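Side-chain contacts in berberine bridge enzyme-like 28 (Arabidopsis thaliana, PDB 5D79), which binds FAD, belongs to the berberine bridge enzyme-like oxidoreductases and takes part in the plant's adaptation to salt stress: residues Arg213-Gln218 and Glu222-Ala227; Ser234-Ile239 and Thr512-Thr517; Leu290-Ser293 and Ala297-Ala300; Leu388-Ala393 and Leu448-Ser453. All coordinates share one frame; numbering follows the deposited sequence.

Interaction 1: Arg213-Gln218 and Glu222-Ala227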
# COMPACT_ATOMS: atom_id res chain seq x y z
N ARG A 213 24.23 8.70 7.19
CA ARG A 213 24.74 7.44 7.70
C ARG A 213 23.86 6.26 7.24
O ARG A 213 22.64 6.27 7.42
CB ARG A 213 24.83 7.50 9.22
CG ARG A 213 25.56 6.37 9.92
CD ARG A 213 25.54 6.59 11.44
NE ARG A 213 26.00 5.42 12.19
CZ ARG A 213 25.86 5.26 13.51
NH1 ARG A 213 25.27 6.21 14.24
NH2 ARG A 213 26.31 4.16 14.10
N ILE A 214 24.49 5.26 6.64
CA ILE A 214 23.80 4.04 6.26
C ILE A 214 23.72 3.07 7.42
O ILE A 214 24.75 2.59 7.90
CB ILE A 214 24.48 3.35 5.09
CG1 ILE A 214 24.56 4.31 3.91
CG2 ILE A 214 23.75 2.07 4.74
CD1 ILE A 214 25.59 3.90 2.92
N LEU A 215 22.51 2.78 7.87
CA LEU A 215 22.32 2.00 9.09
C LEU A 215 21.58 0.68 8.84
O LEU A 215 20.52 0.67 8.21
CB LEU A 215 21.54 2.85 10.10
CG LEU A 215 22.18 4.18 10.51
CD1 LEU A 215 21.13 5.17 10.96
CD2 LEU A 215 23.20 3.95 11.61
N ASP A 216 22.15 -0.42 9.32
CA ASP A 216 21.42 -1.68 9.29
C ASP A 216 20.67 -1.84 10.62
O ASP A 216 20.76 -0.96 11.49
CB ASP A 216 22.34 -2.88 8.98
CG ASP A 216 23.37 -3.15 10.07
OD1 ASP A 216 23.53 -2.30 10.98
OD2 ASP A 216 24.04 -4.21 10.01
N ARG A 217 19.91 -2.92 10.77
CA ARG A 217 19.04 -3.07 11.94
C ARG A 217 19.85 -2.94 13.24
O ARG A 217 19.42 -2.30 14.20
CB ARG A 217 18.31 -4.42 11.90
CG ARG A 217 17.55 -4.72 13.16
CD ARG A 217 16.86 -6.06 13.13
NE ARG A 217 15.95 -6.14 14.25
CZ ARG A 217 15.06 -7.11 14.43
NH1 ARG A 217 14.97 -8.10 13.56
NH2 ARG A 217 14.27 -7.09 15.48
N GLN A 218 21.03 -3.54 13.21
CA GLN A 218 21.97 -3.49 14.32
C GLN A 218 22.40 -2.05 14.61
O GLN A 218 22.43 -1.63 15.77
CB GLN A 218 23.18 -4.36 13.99
CG GLN A 218 24.20 -4.54 15.10
CD GLN A 218 25.39 -5.38 14.63
OE1 GLN A 218 25.68 -5.46 13.42
NE2 GLN A 218 26.07 -6.02 15.58
N GLU A 222 16.46 -0.71 17.72
CA GLU A 222 15.17 -1.38 17.63
C GLU A 222 14.03 -0.40 17.40
O GLU A 222 13.08 -0.73 16.70
CB GLU A 222 14.90 -2.22 18.88
CG GLU A 222 15.71 -3.50 18.94
CD GLU A 222 15.46 -4.41 17.75
OE1 GLU A 222 14.35 -4.97 17.66
OE2 GLU A 222 16.36 -4.57 16.89
N ASP A 223 14.12 0.79 18.00
CA ASP A 223 13.11 1.83 17.83
C ASP A 223 13.04 2.25 16.35
O ASP A 223 11.95 2.37 15.77
CB ASP A 223 13.42 3.05 18.72
CG ASP A 223 12.58 3.09 20.00
OD1 ASP A 223 11.60 2.32 20.09
OD2 ASP A 223 12.89 3.90 20.90
N TYR A 224 14.20 2.48 15.76
CA TYR A 224 14.26 2.86 14.36
C TYR A 224 13.70 1.72 13.50
O TYR A 224 12.86 1.95 12.62
CB TYR A 224 15.71 3.19 13.97
CG TYR A 224 15.89 4.23 12.87
CD1 TYR A 224 14.96 4.38 11.84
CD2 TYR A 224 17.02 5.04 12.85
CE1 TYR A 224 15.15 5.32 10.83
CE2 TYR A 224 17.23 5.97 11.86
CZ TYR A 224 16.30 6.11 10.85
OH TYR A 224 16.54 7.06 9.89
N PHE A 225 14.17 0.50 13.77
CA PHE A 225 13.75 -0.69 13.02
C PHE A 225 12.24 -0.92 13.11
O PHE A 225 11.61 -1.48 12.21
CB PHE A 225 14.49 -1.93 13.53
CG PHE A 225 14.25 -3.15 12.69
CD1 PHE A 225 14.75 -3.23 11.39
CD2 PHE A 225 13.51 -4.22 13.17
CE1 PHE A 225 14.52 -4.34 10.61
CE2 PHE A 225 13.27 -5.33 12.39
CZ PHE A 225 13.77 -5.40 11.11
N TRP A 226 11.66 -0.50 14.21
CA TRP A 226 10.24 -0.66 14.42
C TRP A 226 9.48 0.36 13.57
O TRP A 226 8.57 0.00 12.81
CB TRP A 226 9.93 -0.52 15.92
CG TRP A 226 8.50 -0.52 16.33
CD1 TRP A 226 7.73 -1.60 16.66
CD2 TRP A 226 7.66 0.64 16.50
NE1 TRP A 226 6.47 -1.19 17.00
CE2 TRP A 226 6.40 0.18 16.91
CE3 TRP A 226 7.86 2.01 16.34
CZ2 TRP A 226 5.34 1.05 17.16
CZ3 TRP A 226 6.81 2.86 16.58
CH2 TRP A 226 5.57 2.39 16.99
N ALA A 227 9.91 1.61 13.65
CA ALA A 227 9.20 2.72 13.01
C ALA A 227 9.12 2.56 11.49
O ALA A 227 8.09 2.90 10.89
CB ALA A 227 9.87 4.03 13.36
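Arg217 lies stretched over the ring of Phe225 and ends in a two-pronged salt bridge with Glu222. Its CG stands anti to the backbone N (chi1 172°) and the chain stays extended to NE, which carries the methylene groups straight across the ring: CD makes a CH-pi contact over the face, 3.6 Å from the centroid of the Phe225 ring. Farther out the guanidinium continues over the same face, with CZ of Arg217 3.2 Å from CE2 of Phe225 and the two planes only 15° apart. Glu222 meets this group from its edge. Its chain bends at chi2, turning the carboxylate back toward the arginine, and both oxygens use their syn lone pairs: NE of Arg217 gives to OE2 of Glu222 at 3.1 Å, and NH2 of Arg217 gives to OE1 of Glu222 at 3.0 Å, the latter almost straight at 173°. The remaining NH1 bonds to the carbonyl O of Ile203, which helps fix the guanidinium's rotation. Elsewhere in the contact, CD1 of Leu215 touches CE2 of Tyr224 at 4.1 Å, while the phenol OH bonds to the carbonyl O of Phe236. Asp216 is the N-cap, its OD1 taking the N-H of Ala219. Strand 214-215 thus leads into two successive short helices, 217-220 and 222-227, with Arg217 of the first packed on Phe225 of the second, within the PCMH-type FAD-binding region.

Interaction 2: Ser234-Ile239 and Thr512-Thr517. With FAD (flavin-adenine dinucleotide), chain E.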
# COMPACT_ATOMS: atom_id res chain seq x y z
N SER A 234 8.45 7.87 4.80
CA SER A 234 8.77 9.26 4.46
C SER A 234 9.05 10.12 5.70
O SER A 234 9.57 11.24 5.59
CB SER A 234 7.63 9.87 3.64
OG SER A 234 6.43 9.91 4.37
N SER A 235 8.71 9.61 6.88
CA SER A 235 8.93 10.32 8.14
C SER A 235 10.29 10.02 8.80
O SER A 235 10.67 10.69 9.77
CB SER A 235 7.81 10.01 9.15
OG SER A 235 6.55 10.52 8.73
N PHE A 236 11.02 9.02 8.31
CA PHE A 236 12.14 8.47 9.10
C PHE A 236 13.49 8.36 8.39
O PHE A 236 14.52 8.17 9.05
CB PHE A 236 11.74 7.10 9.66
CG PHE A 236 10.63 7.17 10.66
CD1 PHE A 236 10.89 7.55 11.97
CD2 PHE A 236 9.32 6.89 10.30
CE1 PHE A 236 9.87 7.65 12.90
CE2 PHE A 236 8.30 6.98 11.23
CZ PHE A 236 8.58 7.36 12.53
N GLY A 237 13.52 8.48 7.06
CA GLY A 237 14.77 8.40 6.32
C GLY A 237 14.61 7.94 4.89
O GLY A 237 13.51 7.97 4.33
N VAL A 238 15.71 7.52 4.27
CA VAL A 238 15.64 6.84 2.98
C VAL A 238 16.03 5.39 3.15
O VAL A 238 17.20 5.06 3.32
CB VAL A 238 16.56 7.47 1.92
CG1 VAL A 238 16.33 6.78 0.57
CG2 VAL A 238 16.31 8.96 1.81
N ILE A 239 15.02 4.52 3.10
CA ILE A 239 15.24 3.09 3.25
C ILE A 239 15.84 2.54 1.95
O ILE A 239 15.26 2.71 0.88
CB ILE A 239 13.93 2.34 3.61
CG1 ILE A 239 13.21 3.08 4.74
CG2 ILE A 239 14.23 0.91 4.03
CD1 ILE A 239 11.77 2.71 4.89
N THR A 512 11.63 11.80 17.02
CA THR A 512 12.39 12.87 17.66
C THR A 512 13.85 12.48 17.86
O THR A 512 14.74 13.33 17.75
CB THR A 512 11.75 13.26 19.00
OG1 THR A 512 10.39 13.66 18.75
CG2 THR A 512 12.50 14.43 19.66
N ARG A 513 14.13 11.21 18.10
CA ARG A 513 15.52 10.79 18.26
C ARG A 513 16.24 10.72 16.92
O ARG A 513 17.30 11.31 16.76
CB ARG A 513 15.62 9.43 18.96
CG ARG A 513 17.05 8.99 19.26
CD ARG A 513 17.09 7.62 19.92
NE ARG A 513 16.66 6.54 19.03
CZ ARG A 513 17.49 5.81 18.29
NH1 ARG A 513 18.81 6.04 18.33
NH2 ARG A 513 17.01 4.85 17.49
N VAL A 514 15.64 10.01 15.97
CA VAL A 514 16.32 9.66 14.72
C VAL A 514 16.36 10.82 13.71
O VAL A 514 17.25 10.86 12.85
CB VAL A 514 15.66 8.39 14.05
CG1 VAL A 514 15.44 7.30 15.08
CG2 VAL A 514 14.35 8.72 13.33
N ASP A 515 15.42 11.75 13.84
CA ASP A 515 15.30 12.87 12.91
C ASP A 515 14.91 14.15 13.64
O ASP A 515 13.81 14.67 13.46
CB ASP A 515 14.25 12.54 11.83
CG ASP A 515 14.18 13.59 10.73
OD1 ASP A 515 15.10 14.43 10.63
OD2 ASP A 515 13.21 13.56 9.94
N PRO A 516 15.83 14.68 14.48
CA PRO A 516 15.56 15.85 15.33
C PRO A 516 15.53 17.20 14.58
O PRO A 516 15.07 18.21 15.12
CB PRO A 516 16.72 15.82 16.33
CG PRO A 516 17.82 15.18 15.59
CD PRO A 516 17.19 14.15 14.70
N THR A 517 16.03 17.21 13.35
CA THR A 517 15.93 18.40 12.53
C THR A 517 14.61 18.41 11.78
O THR A 517 14.24 19.42 11.19
CB THR A 517 17.09 18.49 11.52
OG1 THR A 517 17.28 17.21 10.89
CG2 THR A 517 18.35 18.86 12.25
PA FAD E . 5.60 5.60 -3.62
O1A FAD E . 4.73 6.74 -4.09
O2A FAD E . 6.89 5.49 -4.38
O5B FAD E . 5.84 5.74 -2.03
C5B FAD E . 4.77 6.02 -1.14
C4B FAD E . 5.25 6.66 0.18
O4B FAD E . 6.34 5.91 0.69
C3B FAD E . 5.73 8.08 -0.04
O3B FAD E . 5.41 8.90 1.06
C2B FAD E . 7.23 7.92 -0.19
O2B FAD E . 7.95 9.08 0.21
C1B FAD E . 7.53 6.69 0.67
N9A FAD E . 8.68 5.89 0.22
C8A FAD E . 8.81 5.15 -0.94
N7A FAD E . 10.04 4.55 -0.92
C5A FAD E . 10.68 4.90 0.22
C6A FAD E . 11.94 4.59 0.74
N6A FAD E . 12.67 3.62 0.22
N1A FAD E . 12.31 5.11 1.96
C2A FAD E . 11.45 5.93 2.67
N3A FAD E . 10.21 6.23 2.14
C4A FAD E . 9.83 5.73 0.94
N1 FAD E . -1.60 -1.48 -0.51
C2 FAD E . -1.94 -2.63 0.20
O2 FAD E . -1.34 -2.93 1.24
N3 FAD E . -2.95 -3.45 -0.29
C4 FAD E . -3.63 -3.14 -1.46
O4 FAD E . -4.44 -3.94 -1.92
C4X FAD E . -3.26 -2.00 -2.18
N5 FAD E . -3.82 -1.72 -3.42
C5X FAD E . -3.23 -0.77 -4.24
C6 FAD E . -3.59 -0.64 -5.57
C7 FAD E . -2.99 0.32 -6.38
C7M FAD E . -3.40 0.46 -7.82
C8 FAD E . -1.98 1.14 -5.87
C8M FAD E . -1.34 2.20 -6.71
C9 FAD E . -1.62 1.01 -4.53
C9A FAD E . -2.27 0.09 -3.70
N10 FAD E . -1.94 -0.01 -2.36
C10 FAD E . -2.22 -1.19 -1.70
C1' FAD E . -1.21 1.10 -1.66
C2' FAD E . 0.30 0.97 -1.72
O2' FAD E . 0.69 -0.16 -0.97
C3' FAD E . 0.89 2.26 -1.15
O3' FAD E . 0.56 3.32 -2.02
C4' FAD E . 2.39 2.20 -1.07
O4' FAD E . 2.85 3.11 -0.10
C5' FAD E . 2.99 2.64 -2.39
O5' FAD E . 4.34 2.26 -2.42
P FAD E . 5.20 2.71 -3.69
O1P FAD E . 6.67 2.49 -3.43
O2P FAD E . 4.76 1.98 -4.93
O3P FAD E . 4.73 4.25 -3.80
O HOH W 1 16.67 10.18 10.30
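Phe236 and Val514 make the apolar part of this contact: methyl CG2 of Val514 comes up in the plane of the ring, at its edge, 3.9 Å from CD1 of Phe236. The backbones are joined by a water that donates to both carbonyls, at 2.7 Å to O of Val514 and 3.2 Å to O of Phe236. Charge supplies another link, because the ammonium of Lys511 bonds to the carbonyl O of Ser235 and forms a salt bridge with OD2 of Asp515. Asp515, its CG anti to the backbone N (chi1 -173°), also takes the backbone N-H groups of Phe519 and Phe520, so its carboxylate is held by several partners.

The remaining contacts are with the cofactor. Ile239 reads the adenine with its backbone, N giving to N1A of FAD at 3.0 Å and O accepting from N6A of FAD at 2.8 Å, while CG1 of Ile239 rests 3.6 Å from N1A of FAD. With an alanine here the backbone pair would probably stay, but the adenine would lose the cover that CG1 and CD1 give beside N1A and C2A. Gly237 brings its carbonyl O to 3.3 Å from C2A of FAD, on backbone angles that a side chain would hardly tolerate. Paired backbone bonds to N1A and N6A form a familiar adenine-recognition motif, here in the PCMH-type FAD pocket.

Interaction 3: Leu290-Ser293 and Ala297-Ala300; sequences LERS and AVHA
Glu291 and His299 face each other as an antiparallel hydrogen-bonded pair: N of His299 gives to O of Glu291 at 3.0 Å, whereas the return bond from N of Glu291 to O of His299 is weak at 3.4 Å. Nearer the turn, N of Ser293 gives to O of Ala297 at 2.8 Å. Both Glu291 and His299 place CG between their backbone N and carbonyl carbon (chi1 65° and 75°), which sets the side chains alongside each other and pointing the same way. CG of Glu291 meets the imidazole at its edge, 3.7 Å from NE2 of His299, and CB of Ser293 covers one face in a CH-pi contact. This is the turn end of the beta hairpin 284-292/298-306, within the seven-stranded antiparallel sheet. On the other face of the hairpin, CD2 of Leu290 packs 3.7 Å from CB of Ala300, and helices 263-276 and 378-388 lie against this pair. In the second shell, Gln259 NE2 hydrogen-bonds to ND1 of His299 and helps fix the ring's turn, while the buried NE2 of His299 has no hydrogen-bonding partner in the model. Arg292, bent at chi2, passes NE by CG2 of Val298; its NH1 bonds to Asn296 OD1 and its NH2 to the carbonyl O of Leu388.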
# COMPACT_ATOMS: atom_id res chain seq x y z
N LEU A 290 -17.54 -5.41 -4.10
CA LEU A 290 -18.71 -4.89 -4.76
C LEU A 290 -18.26 -3.95 -5.88
O LEU A 290 -17.48 -3.02 -5.65
CB LEU A 290 -19.58 -4.17 -3.75
CG LEU A 290 -19.96 -5.00 -2.55
CD1 LEU A 290 -20.95 -4.21 -1.71
CD2 LEU A 290 -20.57 -6.29 -3.00
N GLU A 291 -18.75 -4.19 -7.09
CA GLU A 291 -18.29 -3.46 -8.26
C GLU A 291 -19.18 -3.77 -9.46
O GLU A 291 -20.08 -4.60 -9.36
CB GLU A 291 -16.85 -3.82 -8.59
CG GLU A 291 -16.73 -5.27 -8.99
CD GLU A 291 -15.34 -5.65 -9.36
OE1 GLU A 291 -14.44 -4.80 -9.25
OE2 GLU A 291 -15.15 -6.82 -9.75
N ARG A 292 -18.93 -3.10 -10.58
CA ARG A 292 -19.62 -3.41 -11.83
C ARG A 292 -19.12 -4.70 -12.46
O ARG A 292 -17.96 -5.07 -12.31
CB ARG A 292 -19.44 -2.29 -12.85
CG ARG A 292 -20.15 -1.00 -12.53
CD ARG A 292 -21.66 -1.09 -12.67
NE ARG A 292 -22.26 0.12 -12.12
CZ ARG A 292 -22.57 1.19 -12.85
NH1 ARG A 292 -22.37 1.18 -14.17
NH2 ARG A 292 -23.10 2.26 -12.27
N SER A 293 -20.02 -5.37 -13.18
CA SER A 293 -19.65 -6.51 -14.01
C SER A 293 -19.53 -6.08 -15.47
O SER A 293 -19.91 -4.97 -15.83
CB SER A 293 -20.68 -7.63 -13.86
OG SER A 293 -21.96 -7.21 -14.31
N ALA A 297 -23.62 -4.14 -14.60
CA ALA A 297 -24.51 -4.20 -13.45
C ALA A 297 -23.72 -4.50 -12.18
O ALA A 297 -22.66 -5.14 -12.23
CB ALA A 297 -25.58 -5.24 -13.67
N VAL A 298 -24.23 -4.04 -11.05
CA VAL A 298 -23.58 -4.27 -9.77
C VAL A 298 -23.67 -5.75 -9.40
O VAL A 298 -24.71 -6.39 -9.54
CB VAL A 298 -24.22 -3.41 -8.67
CG1 VAL A 298 -23.48 -3.58 -7.35
CG2 VAL A 298 -24.20 -1.96 -9.08
N HIS A 299 -22.55 -6.29 -8.93
CA HIS A 299 -22.54 -7.65 -8.45
C HIS A 299 -21.60 -7.75 -7.26
O HIS A 299 -20.80 -6.85 -7.03
CB HIS A 299 -22.14 -8.62 -9.58
CG HIS A 299 -20.68 -8.60 -9.94
ND1 HIS A 299 -20.12 -9.57 -10.75
CD2 HIS A 299 -19.68 -7.76 -9.61
CE1 HIS A 299 -18.83 -9.32 -10.90
NE2 HIS A 299 -18.53 -8.23 -10.22
N ALA A 300 -21.72 -8.83 -6.49
CA ALA A 300 -20.78 -9.18 -5.43
C ALA A 300 -19.85 -10.27 -5.91
O ALA A 300 -20.29 -11.35 -6.30
CB ALA A 300 -21.50 -9.63 -4.17

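Interaction 4: Leu388-Ala393 and Leu448-Ser453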
# COMPACT_ATOMS: atom_id res chain seq x y z
N LEU A 388 -23.30 2.10 -5.75
CA LEU A 388 -22.48 1.63 -6.86
C LEU A 388 -23.23 1.62 -8.19
O LEU A 388 -22.63 1.54 -9.26
CB LEU A 388 -21.92 0.23 -6.55
CG LEU A 388 -20.68 0.20 -5.66
CD1 LEU A 388 -20.57 -1.14 -4.99
CD2 LEU A 388 -19.44 0.49 -6.46
N GLU A 389 -24.56 1.71 -8.13
CA GLU A 389 -25.36 1.84 -9.33
C GLU A 389 -25.23 3.24 -9.95
O GLU A 389 -25.72 3.47 -11.06
CB GLU A 389 -26.83 1.54 -9.03
CG GLU A 389 -27.03 0.28 -8.20
CD GLU A 389 -28.50 -0.00 -7.91
OE1 GLU A 389 -29.34 0.90 -8.13
OE2 GLU A 389 -28.82 -1.13 -7.48
N ALA A 390 -24.59 4.15 -9.23
CA ALA A 390 -24.38 5.53 -9.70
C ALA A 390 -23.55 5.55 -10.97
O ALA A 390 -22.65 4.73 -11.13
CB ALA A 390 -23.70 6.36 -8.61
N PRO A 391 -23.85 6.49 -11.89
CA PRO A 391 -23.15 6.53 -13.18
C PRO A 391 -21.66 6.71 -12.98
O PRO A 391 -20.87 6.05 -13.66
CB PRO A 391 -23.77 7.74 -13.88
CG PRO A 391 -25.04 8.02 -13.17
CD PRO A 391 -24.81 7.60 -11.76
N GLU A 392 -21.29 7.58 -12.05
CA GLU A 392 -19.88 7.91 -11.81
C GLU A 392 -19.18 6.79 -11.00
O GLU A 392 -17.97 6.83 -10.79
CB GLU A 392 -19.76 9.28 -11.12
CG GLU A 392 -20.14 9.38 -9.63
CD GLU A 392 -21.63 9.56 -9.37
OE1 GLU A 392 -22.43 9.39 -10.30
OE2 GLU A 392 -22.00 9.87 -8.21
N ALA A 393 -19.93 5.77 -10.59
CA ALA A 393 -19.33 4.62 -9.92
C ALA A 393 -19.10 3.43 -10.87
O ALA A 393 -18.97 2.29 -10.40
CB ALA A 393 -20.19 4.19 -8.75
N LEU A 448 -14.67 12.23 -6.69
CA LEU A 448 -14.30 12.62 -5.33
C LEU A 448 -15.54 12.65 -4.45
O LEU A 448 -15.58 12.02 -3.38
CB LEU A 448 -13.61 13.99 -5.32
CG LEU A 448 -12.08 14.02 -5.40
CD1 LEU A 448 -11.54 12.95 -6.33
CD2 LEU A 448 -11.61 15.38 -5.85
N LYS A 449 -16.55 13.39 -4.91
CA LYS A 449 -17.81 13.51 -4.19
C LYS A 449 -18.43 12.16 -3.91
O LYS A 449 -18.94 11.94 -2.81
CB LYS A 449 -18.81 14.38 -4.96
CG LYS A 449 -18.44 15.86 -4.97
CD LYS A 449 -19.47 16.72 -5.71
CE LYS A 449 -18.98 18.14 -5.84
NZ LYS A 449 -17.61 18.20 -6.43
N TRP A 450 -18.37 11.26 -4.89
CA TRP A 450 -18.91 9.91 -4.75
C TRP A 450 -18.22 9.17 -3.60
O TRP A 450 -18.88 8.59 -2.73
CB TRP A 450 -18.77 9.10 -6.05
CG TRP A 450 -19.45 7.76 -5.94
CD1 TRP A 450 -20.76 7.48 -6.20
CD2 TRP A 450 -18.86 6.53 -5.46
NE1 TRP A 450 -21.02 6.15 -5.94
CE2 TRP A 450 -19.88 5.55 -5.48
CE3 TRP A 450 -17.58 6.16 -5.03
CZ2 TRP A 450 -19.65 4.22 -5.09
CZ3 TRP A 450 -17.36 4.84 -4.64
CH2 TRP A 450 -18.39 3.89 -4.67
N VAL A 451 -16.89 9.20 -3.61
CA VAL A 451 -16.09 8.50 -2.61
C VAL A 451 -16.28 9.14 -1.23
O VAL A 451 -16.35 8.44 -0.21
CB VAL A 451 -14.58 8.51 -3.01
CG1 VAL A 451 -13.73 7.86 -1.93
CG2 VAL A 451 -14.37 7.78 -4.32
N ASP A 452 -16.39 10.46 -1.19
CA ASP A 452 -16.60 11.17 0.08
C ASP A 452 -17.97 10.82 0.69
O ASP A 452 -18.10 10.68 1.91
CB ASP A 452 -16.49 12.70 -0.14
CG ASP A 452 -16.48 13.49 1.18
OD1 ASP A 452 -15.41 13.57 1.83
OD2 ASP A 452 -17.55 14.04 1.56
N SER A 453 -18.97 10.64 -0.17
CA SER A 453 -20.35 10.48 0.26
C SER A 453 -20.62 9.11 0.88
O SER A 453 -21.34 9.00 1.88
CB SER A 453 -21.30 10.72 -0.91
OG SER A 453 -22.65 10.72 -0.48
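NE1 of Trp450 gives its hydrogen to the carbonyl O of Arg387, immediately before Leu388, while the methyl of Ala393 lies over one face of the same indole, its CB 3.5 Å from NE1 of Trp450. The indole gets there because CG stands anti to the backbone N (chi1 -174°), sending the ring out from its helix into the bend of 388-393. Ala390 adds a second methyl, its CB 3.8 Å from NE1 of Trp450. A backbone bond of 3.0 Å from N of Ala393 to O of Ala390 closes the turn that carries both alanines. At the far end of the ring, CD2 of Leu388 touches CZ2 of Trp450 at 4.0 Å.

The contact joins helix 441-458 to the connection between helix 378-388 and strand 396-402. Beyond it the helix rests on the large antiparallel sheet, where Val451 reaches strands 363-372 and 425-434. Were Trp450 an alanine, the carbonyl of Arg387 would probably be left without this donor and a gap would open beside the methyl of Ala393.

Glu392 comes to the edge of the pyrrole part, OE2 3.4 Å from CD1 of Trp450, with its carboxylate 89° from the ring plane. With chi1 at 74°, CG of Glu392 lies 3.8 Å from CB of Trp450, and the bend at chi2 turns the carboxylate to the ring edge; it also touches Lys446 and Tyr447 of the helix. One turn on, Ser453 OG hydrogen-bonds to NH2 of Arg387.

The four contacts form two pairs. Interactions 1 and 2, with centres 11 Å apart, touch through Tyr224 and Phe236 and reach the same six-stranded antiparallel sheet, near the adenine end of FAD. Interactions 3 and 4, 14 Å between centres, touch where Leu290 meets Leu388, and both concern the seven-stranded sheet and its helices. Between the pairs the centres lie about 38 to 45 Å apart. Along the chain interaction 1 closes first; interaction 2 then opens, and interactions 3 and 4 follow in series inside the long loop it closes. The chain thus leaves the FAD-binding part, builds the other sheet, and returns through helix 504-514 to pack against the cofactor-binding part.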